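Local coordinates for protein seryl-tRNA synthetase (Pyrococcus horikoshii, PDB 2DQ0) that attaches serine to tRNA(Ser), and probably also to tRNA(Sec), activating the amino acid with ATP as a homodimeric class II aminoacyl-tRNA synthetase, at residues A[133-136]-A[137-140]; A[199-202]-A[203-207]; A[363-366]-A[367-371]. All blocks are in the same frame, centred on the assembly; numbering follows the deposited sequence.

Interaction 1: A[133-136]-A[137-140]; sequences RVWK and GHLE
The indole of W135 points the edge of its six-membered ring at the face of the H138 imidazole. It is a T-shaped pair, with centroids 4.8 Å apart and planes inclined at 69°. W135 CE3 does the touching: it stands over the middle of the imidazole, and H138 CE1 is 3.4 Å from it. The W135 torsion, with CG anti to the backbone N (chi1 176°), swings the indole past its own carbonyl and over the chain that follows. One indole face is therefore covered by backbone: G137 CA sits over the six-membered ring, 3.7 Å from its centroid in a CH-pi contact, and G137 N lies 3.4 Å from W135 CD2. Here the chain reverses in a type I beta turn, closed by the bond from H138 N to W135 O (2.9 Å, 168° at the hydrogen). The donor approaches that oxygen from above the carbonyl plane. This turn brings H138 to the N-cap position of helix 139-146, while V134 CG1 rests 4.0 Å from H138 CB. L139 CB packs at 3.4 Å against K136 O. Replacing W135 with an alanine would probably leave the H138 ring without its edge partner and freer to turn, uncover the G137 backbone, and deprive K158 of the aromatic system with which it makes a cation-pi contact. The whole forms the first corner of a beta-alpha-beta unit, where strand 132-135 passes into helix 139-146. V134 pairs through its backbone with E153 and L155 of the parallel strand 152-155, L139 packs on Y152 and I154 of the same strand, and P159 lies against W135.

Interaction 2: A[199-202]-A[203-207]; sequences LIRF and ALDRL
This is an i to i+4 side-chain contact along helix 190-209, a mostly buried stretch with one flank at the dimer interface. On that flank R201 NH1 meets D205 OD1 in a salt bridge of 3.1 Å. The oxygen lies in the guanidinium plane and uses its syn lone pair, although carboxylate and guanidinium planes stand 85° apart. Each partner is also held elsewhere: R201 NH2 bonds to the carbonyl of Y437 of the second subunit, and D205 OD2 to the hydroxyl of Y437 in the same chain, so the pair links the helix to Y437 of both subunits. From the next residue along, the F202 ring presents its edge to the face of the R206 guanidinium, with CE1 centred over CZ at 3.7 Å and the planes at 68°; R206 NH2 forms its salt bridge with E333. The side chains of I200 and L204 lie side by side, pointing the same way, with I200 CG2 4.1 Å from L204 CD2; L204 N bonds to I200 O (2.8 Å). Both pack on L197 of the second subunit. Within the chain, F202 and R206 lean on L330 of helix 316-333, whereas I200 and L204 settle on V278 of strand 273-282, and A203 on V305 of strand 301-311.

Interaction 3: A[363-366]-A[367-371]; sequences PGQG and KFREV. With SSA (5'-O-(N-(L-seryl)-sulfamoyl)adenosine), chain G; SO4 (sulfate ion), chain D.
Q365 OE1 and O4 of a sulfate, probably from the crystallisation liquor, lie at the edge of the R369 guanidinium, near its plane. R369 NH2 donates to Q365 OE1 at 2.6 Å with an N-H...O angle of 167°, the oxygen lying exactly in the guanidinium plane. The amide plane is turned 73° against it, and the donor is tilted from the carbonyl plane. R369 NH1 bonds to sulfate O4 at 3.0 Å, and NH2 adds a weak bond to O2. Bends at chi2 and chi3 curl the arginine chain so that NH2 reaches Q365 OE1. Q365 also meets K367 CG through its own CB, at 3.6 Å. G366, at positive phi, and K367 both face M362 in a G1 beta bulge as the loop enters strand 367-376. Further along the strand, E370 OE1 accepts from the ribose O3' of the seryl-adenylate analogue at 2.8 Å, and V371 O takes a weak bond from O2'. T293 and R298 also bind the sulfate, and a second sulfate salt-bridges R369 NH1. R369, R298 and T293 thus form an anion-binding spot, while the guanidinium likely fixes the rotation of the Q365 amide, with OE1 toward the donor.

How the interactions relate
Interactions 1 and 3 are neighbours in space, their centres about 12 Å apart. The imidazole at the corner of 133-140 rests on the glycine bulge of 363-371, with H138 ND1 3.3 Å from G366 CA, and P363 CB packs on R133 O. R141, in the helix that interaction 1 opens, bonds to G366 O. Interaction 3 leads from this outer corner to the adenylate analogue, whereas interaction 1 lies away from the annotated sites. Interaction 2 touches neither, its nearest atoms being about 9 Å from interaction 3 and about 16 Å from interaction 1. Its L199 side chain is still about 11 Å from the analogue.

Interaction 1: A[133-136]-A[137-140]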
ATOM      1  N   ARG A 133      22.513  22.854  15.292  1.00 55.73           N
ATOM      2  CA  ARG A 133      22.882  22.595  16.663  1.00 50.57           C
ATOM      3  C   ARG A 133      23.824  21.398  16.567  1.00 50.10           C
ATOM      4  O   ARG A 133      23.404  20.289  16.277  1.00 57.59           O
ATOM      5  CB  ARG A 133      21.638  22.287  17.477  1.00 42.26           C
ATOM      6  CG  ARG A 133      20.625  23.444  17.426  1.00 49.78           C
ATOM      7  CD  ARG A 133      19.262  23.085  18.041  1.00 43.29           C
ATOM      8  NE  ARG A 133      19.353  22.693  19.440  1.00 38.34           N
ATOM      9  CZ  ARG A 133      18.504  21.852  20.027  1.00 52.38           C
ATOM     10  NH1 ARG A 133      17.505  21.319  19.329  1.00 45.52           N
ATOM     11  NH2 ARG A 133      18.658  21.526  21.308  1.00 39.01           N
ATOM     12  N   VAL A 134      25.109  21.659  16.780  1.00 50.23           N
ATOM     13  CA  VAL A 134      26.161  20.655  16.703  1.00 44.39           C
ATOM     14  C   VAL A 134      26.746  20.224  18.048  1.00 47.48           C
ATOM     15  O   VAL A 134      27.043  21.045  18.916  1.00 51.06           O
ATOM     16  CB  VAL A 134      27.350  21.175  15.839  1.00 46.24           C
ATOM     17  CG1 VAL A 134      28.381  20.057  15.618  1.00 38.55           C
ATOM     18  CG2 VAL A 134      26.833  21.740  14.505  1.00 41.51           C
ATOM     19  N   TRP A 135      26.922  18.919  18.202  1.00 50.04           N
ATOM     20  CA  TRP A 135      27.538  18.356  19.400  1.00 49.79           C
ATOM     21  C   TRP A 135      29.034  18.658  19.329  1.00 52.98           C
ATOM     22  O   TRP A 135      29.627  18.585  18.245  1.00 46.84           O
ATOM     23  CB  TRP A 135      27.374  16.854  19.411  1.00 44.20           C
ATOM     24  CG  TRP A 135      28.055  16.176  20.551  1.00 50.78           C
ATOM     25  CD1 TRP A 135      27.976  16.513  21.884  1.00 43.52           C
ATOM     26  CD2 TRP A 135      28.779  14.946  20.489  1.00 40.94           C
ATOM     27  NE1 TRP A 135      28.596  15.549  22.650  1.00 42.19           N
ATOM     28  CE2 TRP A 135      29.097  14.576  21.822  1.00 48.76           C
ATOM     29  CE3 TRP A 135      29.183  14.109  19.437  1.00 48.95           C
ATOM     30  CZ2 TRP A 135      29.808  13.391  22.132  1.00 52.52           C
ATOM     31  CZ3 TRP A 135      29.893  12.921  19.743  1.00 51.41           C
ATOM     32  CH2 TRP A 135      30.193  12.580  21.084  1.00 47.34           C
ATOM     33  N   LYS A 136      29.645  18.973  20.471  1.00 55.63           N
ATOM     34  CA  LYS A 136      31.078  19.273  20.491  1.00 55.49           C
ATOM     35  C   LYS A 136      31.871  18.202  19.726  1.00 51.90           C
ATOM     36  O   LYS A 136      32.833  18.536  19.042  1.00 48.85           O
ATOM     37  CB  LYS A 136      31.598  19.393  21.936  1.00 51.97           C
ATOM     38  CG  LYS A 136      33.096  19.725  22.040  1.00 49.02           C
ATOM     39  CD  LYS A 136      33.522  19.830  23.494  1.00 45.77           C
ATOM     40  CE  LYS A 136      35.021  20.017  23.625  1.00 59.68           C
ATOM     41  NZ  LYS A 136      35.520  19.754  25.017  1.00 63.33           N
ATOM     42  N   GLY A 137      31.426  16.943  19.814  1.00 47.55           N
ATOM     43  CA  GLY A 137      32.098  15.832  19.154  1.00 45.61           C
ATOM     44  C   GLY A 137      31.909  15.629  17.655  1.00 50.69           C
ATOM     45  O   GLY A 137      32.474  14.693  17.081  1.00 48.59           O
ATOM     46  N   HIS A 138      31.138  16.498  17.007  1.00 54.42           N
ATOM     47  CA  HIS A 138      30.881  16.394  15.562  1.00 54.33           C
ATOM     48  C   HIS A 138      31.344  17.655  14.843  1.00 54.78           C
ATOM     49  O   HIS A 138      31.164  17.805  13.644  1.00 56.61           O
ATOM     50  CB  HIS A 138      29.376  16.213  15.315  1.00 51.78           C
ATOM     51  CG  HIS A 138      28.845  14.876  15.729  1.00 52.26           C
ATOM     52  ND1 HIS A 138      27.617  14.723  16.336  1.00 52.40           N
ATOM     53  CD2 HIS A 138      29.362  13.628  15.606  1.00 46.66           C
ATOM     54  CE1 HIS A 138      27.403  13.437  16.572  1.00 48.55           C
ATOM     55  NE2 HIS A 138      28.448  12.753  16.140  1.00 53.15           N
ATOM     56  N   LEU A 139      31.938  18.558  15.608  1.00 58.10           N
ATOM     57  CA  LEU A 139      32.403  19.845  15.126  1.00 57.21           C
ATOM     58  C   LEU A 139      33.232  19.844  13.843  1.00 62.56           C
ATOM     59  O   LEU A 139      33.019  20.684  12.954  1.00 58.78           O
ATOM     60  CB  LEU A 139      33.172  20.529  16.257  1.00 59.36           C
ATOM     61  CG  LEU A 139      33.555  22.011  16.175  1.00 55.83           C
ATOM     62  CD1 LEU A 139      34.825  22.157  15.388  1.00 60.25           C
ATOM     63  CD2 LEU A 139      32.415  22.824  15.593  1.00 56.28           C
ATOM     64  N   GLU A 140      34.182  18.925  13.725  1.00 58.06           N
ATOM     65  CA  GLU A 140      34.980  18.925  12.512  1.00 65.28           C
ATOM     66  C   GLU A 140      34.132  18.430  11.355  1.00 63.77           C
ATOM     67  O   GLU A 140      34.087  19.073  10.309  1.00 64.98           O
ATOM     68  CB  GLU A 140      36.250  18.068  12.655  1.00 71.85           C
ATOM     69  CG  GLU A 140      37.139  18.123  11.413  1.00 80.67           C
ATOM     70  CD  GLU A 140      38.613  17.934  11.709  1.00 87.75           C
ATOM     71  OE1 GLU A 140      39.411  17.923  10.744  1.00 88.94           O
ATOM     72  OE2 GLU A 140      38.975  17.808  12.899  1.00 94.04           O
TER

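Interaction 2: A[199-202]-A[203-207]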
ATOM      1  N   LEU A 199       2.161  16.499   8.822  1.00 31.52           N
ATOM      2  CA  LEU A 199       3.162  16.821   7.806  1.00 34.26           C
ATOM      3  C   LEU A 199       2.600  16.703   6.379  1.00 32.77           C
ATOM      4  O   LEU A 199       2.930  17.509   5.520  1.00 42.82           O
ATOM      5  CB  LEU A 199       4.401  15.931   7.999  1.00 37.88           C
ATOM      6  CG  LEU A 199       5.367  16.392   9.104  1.00 36.58           C
ATOM      7  CD1 LEU A 199       6.424  15.322   9.450  1.00 36.06           C
ATOM      8  CD2 LEU A 199       6.048  17.646   8.619  1.00 30.37           C
ATOM      9  N   ILE A 200       1.746  15.709   6.144  1.00 31.50           N
ATOM     10  CA  ILE A 200       1.095  15.502   4.863  1.00 33.91           C
ATOM     11  C   ILE A 200       0.193  16.726   4.551  1.00 39.61           C
ATOM     12  O   ILE A 200       0.332  17.347   3.501  1.00 45.81           O
ATOM     13  CB  ILE A 200       0.238  14.201   4.895  1.00 36.57           C
ATOM     14  CG1 ILE A 200       1.148  12.977   4.846  1.00 35.54           C
ATOM     15  CG2 ILE A 200      -0.758  14.148   3.707  1.00 34.26           C
ATOM     16  CD1 ILE A 200       0.384  11.655   5.067  1.00 27.61           C
ATOM     17  N   ARG A 201      -0.721  17.063   5.460  1.00 38.27           N
ATOM     18  CA  ARG A 201      -1.613  18.203   5.277  1.00 48.21           C
ATOM     19  C   ARG A 201      -0.871  19.517   5.044  1.00 47.80           C
ATOM     20  O   ARG A 201      -1.227  20.284   4.153  1.00 46.45           O
ATOM     21  CB  ARG A 201      -2.552  18.374   6.476  1.00 51.60           C
ATOM     22  CG  ARG A 201      -3.851  17.578   6.385  1.00 60.31           C
ATOM     23  CD  ARG A 201      -4.532  17.700   5.009  1.00 66.97           C
ATOM     24  NE  ARG A 201      -4.998  19.043   4.637  1.00 65.83           N
ATOM     25  CZ  ARG A 201      -6.173  19.565   4.995  1.00 73.04           C
ATOM     26  NH1 ARG A 201      -6.500  20.785   4.594  1.00 63.90           N
ATOM     27  NH2 ARG A 201      -7.019  18.872   5.760  1.00 62.13           N
ATOM     28  N   PHE A 202       0.152  19.777   5.848  1.00 45.59           N
ATOM     29  CA  PHE A 202       0.953  20.986   5.691  1.00 42.16           C
ATOM     30  C   PHE A 202       1.525  21.042   4.264  1.00 45.93           C
ATOM     31  O   PHE A 202       1.270  21.991   3.523  1.00 48.82           O
ATOM     32  CB  PHE A 202       2.067  20.984   6.735  1.00 39.45           C
ATOM     33  CG  PHE A 202       3.132  21.998   6.500  1.00 39.62           C
ATOM     34  CD1 PHE A 202       2.839  23.354   6.519  1.00 39.09           C
ATOM     35  CD2 PHE A 202       4.446  21.596   6.276  1.00 40.13           C
ATOM     36  CE1 PHE A 202       3.849  24.296   6.318  1.00 48.94           C
ATOM     37  CE2 PHE A 202       5.467  22.532   6.074  1.00 42.08           C
ATOM     38  CZ  PHE A 202       5.171  23.879   6.095  1.00 45.24           C
ATOM     39  N   ALA A 203       2.271  20.013   3.871  1.00 46.12           N
ATOM     40  CA  ALA A 203       2.854  19.965   2.531  1.00 45.65           C
ATOM     41  C   ALA A 203       1.767  20.166   1.502  1.00 43.87           C
ATOM     42  O   ALA A 203       1.872  20.998   0.610  1.00 41.17           O
ATOM     43  CB  ALA A 203       3.531  18.625   2.291  1.00 42.48           C
ATOM     44  N   LEU A 204       0.722  19.369   1.644  1.00 44.69           N
ATOM     45  CA  LEU A 204      -0.421  19.410   0.755  1.00 44.33           C
ATOM     46  C   LEU A 204      -0.991  20.815   0.601  1.00 47.42           C
ATOM     47  O   LEU A 204      -1.206  21.276  -0.513  1.00 46.53           O
ATOM     48  CB  LEU A 204      -1.492  18.477   1.295  1.00 39.54           C
ATOM     49  CG  LEU A 204      -2.234  17.631   0.278  1.00 45.67           C
ATOM     50  CD1 LEU A 204      -1.311  17.188  -0.858  1.00 50.48           C
ATOM     51  CD2 LEU A 204      -2.785  16.431   1.012  1.00 46.29           C
ATOM     52  N   ASP A 205      -1.223  21.487   1.725  1.00 45.00           N
ATOM     53  CA  ASP A 205      -1.789  22.830   1.727  1.00 44.57           C
ATOM     54  C   ASP A 205      -0.946  23.844   0.970  1.00 46.59           C
ATOM     55  O   ASP A 205      -1.435  24.585   0.110  1.00 49.75           O
ATOM     56  CB  ASP A 205      -1.991  23.312   3.170  1.00 35.88           C
ATOM     57  CG  ASP A 205      -3.260  22.757   3.806  1.00 49.33           C
ATOM     58  OD1 ASP A 205      -4.069  22.081   3.120  1.00 53.36           O
ATOM     59  OD2 ASP A 205      -3.460  23.000   5.009  1.00 49.97           O
ATOM     60  N   ARG A 206       0.332  23.875   1.292  1.00 43.41           N
ATOM     61  CA  ARG A 206       1.214  24.812   0.653  1.00 47.60           C
ATOM     62  C   ARG A 206       1.324  24.638  -0.861  1.00 49.50           C
ATOM     63  O   ARG A 206       1.297  25.626  -1.586  1.00 57.95           O
ATOM     64  CB  ARG A 206       2.591  24.740   1.295  1.00 40.11           C
ATOM     65  CG  ARG A 206       3.025  26.051   1.884  1.00 54.13           C
ATOM     66  CD  ARG A 206       2.102  26.449   2.994  1.00 56.92           C
ATOM     67  NE  ARG A 206       2.805  27.222   4.008  1.00 52.21           N
ATOM     68  CZ  ARG A 206       2.304  27.481   5.213  1.00 71.84           C
ATOM     69  NH1 ARG A 206       1.089  27.038   5.556  1.00 71.63           N
ATOM     70  NH2 ARG A 206       3.031  28.155   6.096  1.00 69.22           N
ATOM     71  N   LEU A 207       1.465  23.408  -1.348  1.00 48.16           N
ATOM     72  CA  LEU A 207       1.562  23.204  -2.789  1.00 47.22           C
ATOM     73  C   LEU A 207       0.247  23.604  -3.435  1.00 53.22           C
ATOM     74  O   LEU A 207       0.235  24.159  -4.541  1.00 50.72           O
ATOM     75  CB  LEU A 207       1.895  21.756  -3.136  1.00 43.97           C
ATOM     76  CG  LEU A 207       3.390  21.440  -3.233  1.00 46.69           C
ATOM     77  CD1 LEU A 207       3.976  22.178  -4.422  1.00 44.99           C
ATOM     78  CD2 LEU A 207       4.113  21.834  -1.961  1.00 30.51           C
TER

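Interaction 3: A[363-366]-A[367-371]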
ATOM      1  N   PRO A 363      21.276  16.665  13.968  1.00 44.64           N
ATOM      2  CA  PRO A 363      22.031  16.806  15.215  1.00 44.08           C
ATOM      3  C   PRO A 363      22.540  15.502  15.844  1.00 48.59           C
ATOM      4  O   PRO A 363      23.708  15.406  16.202  1.00 56.63           O
ATOM      5  CB  PRO A 363      21.057  17.563  16.111  1.00 42.70           C
ATOM      6  CG  PRO A 363      20.332  18.452  15.115  1.00 46.61           C
ATOM      7  CD  PRO A 363      20.075  17.520  13.963  1.00 40.05           C
ATOM      8  N   GLY A 364      21.665  14.509  15.976  1.00 53.33           N
ATOM      9  CA  GLY A 364      22.053  13.239  16.570  1.00 47.23           C
ATOM     10  C   GLY A 364      23.067  12.445  15.766  1.00 47.19           C
ATOM     11  O   GLY A 364      24.027  11.917  16.308  1.00 50.30           O
ATOM     12  N   GLN A 365      22.852  12.343  14.467  1.00 46.44           N
ATOM     13  CA  GLN A 365      23.766  11.615  13.605  1.00 45.26           C
ATOM     14  C   GLN A 365      25.066  12.383  13.392  1.00 49.62           C
ATOM     15  O   GLN A 365      26.094  11.800  13.044  1.00 48.16           O
ATOM     16  CB  GLN A 365      23.133  11.396  12.240  1.00 45.24           C
ATOM     17  CG  GLN A 365      22.130  10.261  12.158  1.00 56.83           C
ATOM     18  CD  GLN A 365      21.635  10.078  10.741  1.00 53.84           C
ATOM     19  OE1 GLN A 365      22.414  10.137   9.791  1.00 47.36           O
ATOM     20  NE2 GLN A 365      20.342   9.864  10.588  1.00 59.22           N
ATOM     21  N   GLY A 366      25.016  13.697  13.584  1.00 45.86           N
ATOM     22  CA  GLY A 366      26.194  14.494  13.351  1.00 37.13           C
ATOM     23  C   GLY A 366      26.448  14.599  11.857  1.00 41.81           C
ATOM     24  O   GLY A 366      27.591  14.669  11.435  1.00 49.51           O
ATOM     25  N   LYS A 367      25.399  14.590  11.040  1.00 42.39           N
ATOM     26  CA  LYS A 367      25.585  14.720   9.589  1.00 52.53           C
ATOM     27  C   LYS A 367      24.378  15.230   8.770  1.00 48.32           C
ATOM     28  O   LYS A 367      23.264  15.329   9.269  1.00 49.06           O
ATOM     29  CB  LYS A 367      26.086  13.389   9.002  1.00 44.71           C
ATOM     30  CG  LYS A 367      25.330  12.185   9.442  1.00 54.22           C
ATOM     31  CD  LYS A 367      25.966  10.902   8.922  1.00 52.04           C
ATOM     32  CE  LYS A 367      27.283  10.562   9.610  1.00 59.97           C
ATOM     33  NZ  LYS A 367      27.713   9.154   9.286  1.00 54.33           N
ATOM     34  N   PHE A 368      24.627  15.603   7.521  1.00 47.58           N
ATOM     35  CA  PHE A 368      23.548  16.044   6.648  1.00 49.05           C
ATOM     36  C   PHE A 368      22.975  14.794   5.962  1.00 48.33           C
ATOM     37  O   PHE A 368      23.719  13.976   5.433  1.00 42.97           O
ATOM     38  CB  PHE A 368      24.060  17.010   5.584  1.00 44.86           C
ATOM     39  CG  PHE A 368      24.438  18.362   6.108  1.00 49.76           C
ATOM     40  CD1 PHE A 368      25.735  18.616   6.557  1.00 52.52           C
ATOM     41  CD2 PHE A 368      23.505  19.403   6.118  1.00 44.75           C
ATOM     42  CE1 PHE A 368      26.096  19.892   7.003  1.00 52.59           C
ATOM     43  CE2 PHE A 368      23.849  20.681   6.562  1.00 46.25           C
ATOM     44  CZ  PHE A 368      25.145  20.930   7.007  1.00 58.14           C
ATOM     45  N   ARG A 369      21.658  14.633   5.971  1.00 48.26           N
ATOM     46  CA  ARG A 369      21.072  13.455   5.333  1.00 42.51           C
ATOM     47  C   ARG A 369      19.977  13.850   4.353  1.00 40.51           C
ATOM     48  O   ARG A 369      19.163  14.740   4.651  1.00 33.10           O
ATOM     49  CB  ARG A 369      20.482  12.502   6.386  1.00 39.38           C
ATOM     50  CG  ARG A 369      21.416  12.100   7.531  1.00 39.27           C
ATOM     51  CD  ARG A 369      22.721  11.513   7.035  1.00 47.31           C
ATOM     52  NE  ARG A 369      22.586  10.436   6.040  1.00 58.68           N
ATOM     53  CZ  ARG A 369      22.399   9.139   6.316  1.00 60.75           C
ATOM     54  NH1 ARG A 369      22.304   8.258   5.327  1.00 50.91           N
ATOM     55  NH2 ARG A 369      22.297   8.708   7.568  1.00 47.70           N
ATOM     56  N   GLU A 370      19.970  13.184   3.193  1.00 39.85           N
ATOM     57  CA  GLU A 370      18.972  13.420   2.157  1.00 38.75           C
ATOM     58  C   GLU A 370      17.600  13.366   2.766  1.00 42.16           C
ATOM     59  O   GLU A 370      17.275  12.440   3.515  1.00 36.75           O
ATOM     60  CB  GLU A 370      19.022  12.368   1.047  1.00 44.51           C
ATOM     61  CG  GLU A 370      17.870  12.532   0.038  1.00 44.01           C
ATOM     62  CD  GLU A 370      17.870  11.489  -1.060  1.00 54.81           C
ATOM     63  OE1 GLU A 370      16.918  11.493  -1.877  1.00 59.82           O
ATOM     64  OE2 GLU A 370      18.818  10.672  -1.116  1.00 62.20           O
ATOM     65  N   VAL A 371      16.789  14.351   2.412  1.00 44.66           N
ATOM     66  CA  VAL A 371      15.455  14.437   2.942  1.00 41.10           C
ATOM     67  C   VAL A 371      14.460  14.728   1.794  1.00 43.36           C
ATOM     68  O   VAL A 371      13.257  14.547   1.947  1.00 33.04           O
ATOM     69  CB  VAL A 371      15.453  15.497   4.070  1.00 47.47           C
ATOM     70  CG1 VAL A 371      15.095  16.898   3.526  1.00 24.64           C
ATOM     71  CG2 VAL A 371      14.567  15.028   5.196  1.00 46.92           C
TER
HETATM   72  N10 SSA G1001       9.879  10.803  -6.874  1.00 26.83           N
HETATM   73  CA  SSA G1001      11.178  11.265  -6.353  1.00 44.84           C
HETATM   74  CB  SSA G1001      11.053  12.618  -5.706  1.00 47.08           C
HETATM   75  OG  SSA G1001      10.359  12.562  -4.455  1.00 42.65           O
HETATM   76  C9  SSA G1001      11.786  10.323  -5.320  1.00 38.24           C
HETATM   77  O9  SSA G1001      11.154   9.361  -4.891  1.00 45.87           O
HETATM   78  N8  SSA G1001      13.039  10.586  -4.929  1.00 39.90           N
HETATM   79  S1  SSA G1001      13.744   9.678  -3.806  1.00 38.54           S
HETATM   80  O1S SSA G1001      13.817   8.341  -4.378  1.00 31.52           O
HETATM   81  O2S SSA G1001      14.964  10.382  -3.430  1.00 40.15           O
HETATM   82  O5' SSA G1001      12.718   9.680  -2.620  1.00 39.49           O
HETATM   83  C5' SSA G1001      12.320  10.913  -2.053  1.00 45.06           C
HETATM   84  C4' SSA G1001      12.537  10.940  -0.572  1.00 42.79           C
HETATM   85  O4' SSA G1001      11.751   9.922   0.077  1.00 43.31           O
HETATM   86  C3' SSA G1001      13.939  10.701  -0.048  1.00 52.63           C
HETATM   87  O3' SSA G1001      14.714  11.873  -0.202  1.00 47.76           O
HETATM   88  C2' SSA G1001      13.617  10.453   1.415  1.00 48.39           C
HETATM   89  O2' SSA G1001      13.251  11.606   2.133  1.00 42.93           O
HETATM   90  C1' SSA G1001      12.403   9.524   1.276  1.00 46.46           C
HETATM   91  N9  SSA G1001      12.743   8.113   1.120  1.00 38.09           N
HETATM   92  C8  SSA G1001      13.223   7.441   0.007  1.00 30.46           C
HETATM   93  N7  SSA G1001      13.428   6.165   0.214  1.00 35.65           N
HETATM   94  C5  SSA G1001      13.066   5.980   1.545  1.00 39.02           C
HETATM   95  C6  SSA G1001      13.067   4.839   2.391  1.00 38.33           C
HETATM   96  N6  SSA G1001      13.456   3.634   1.986  1.00 46.55           N
HETATM   97  N1  SSA G1001      12.628   4.992   3.678  1.00 42.79           N
HETATM   98  C2  SSA G1001      12.224   6.217   4.080  1.00 36.62           C
HETATM   99  N3  SSA G1001      12.185   7.368   3.372  1.00 44.26           N
HETATM  100  C4  SSA G1001      12.635   7.177   2.110  1.00 32.52           C
HETATM  101  S   SO4 D2003      22.769   4.538   6.823  1.00107.50           S
HETATM  102  O1  SO4 D2003      21.386   4.025   6.909  1.00107.80           O
HETATM  103  O2  SO4 D2003      23.039   5.358   8.021  1.00105.08           O
HETATM  104  O3  SO4 D2003      23.747   3.431   6.756  1.00107.30           O
HETATM  105  O4  SO4 D2003      22.896   5.352   5.602  1.00108.24           O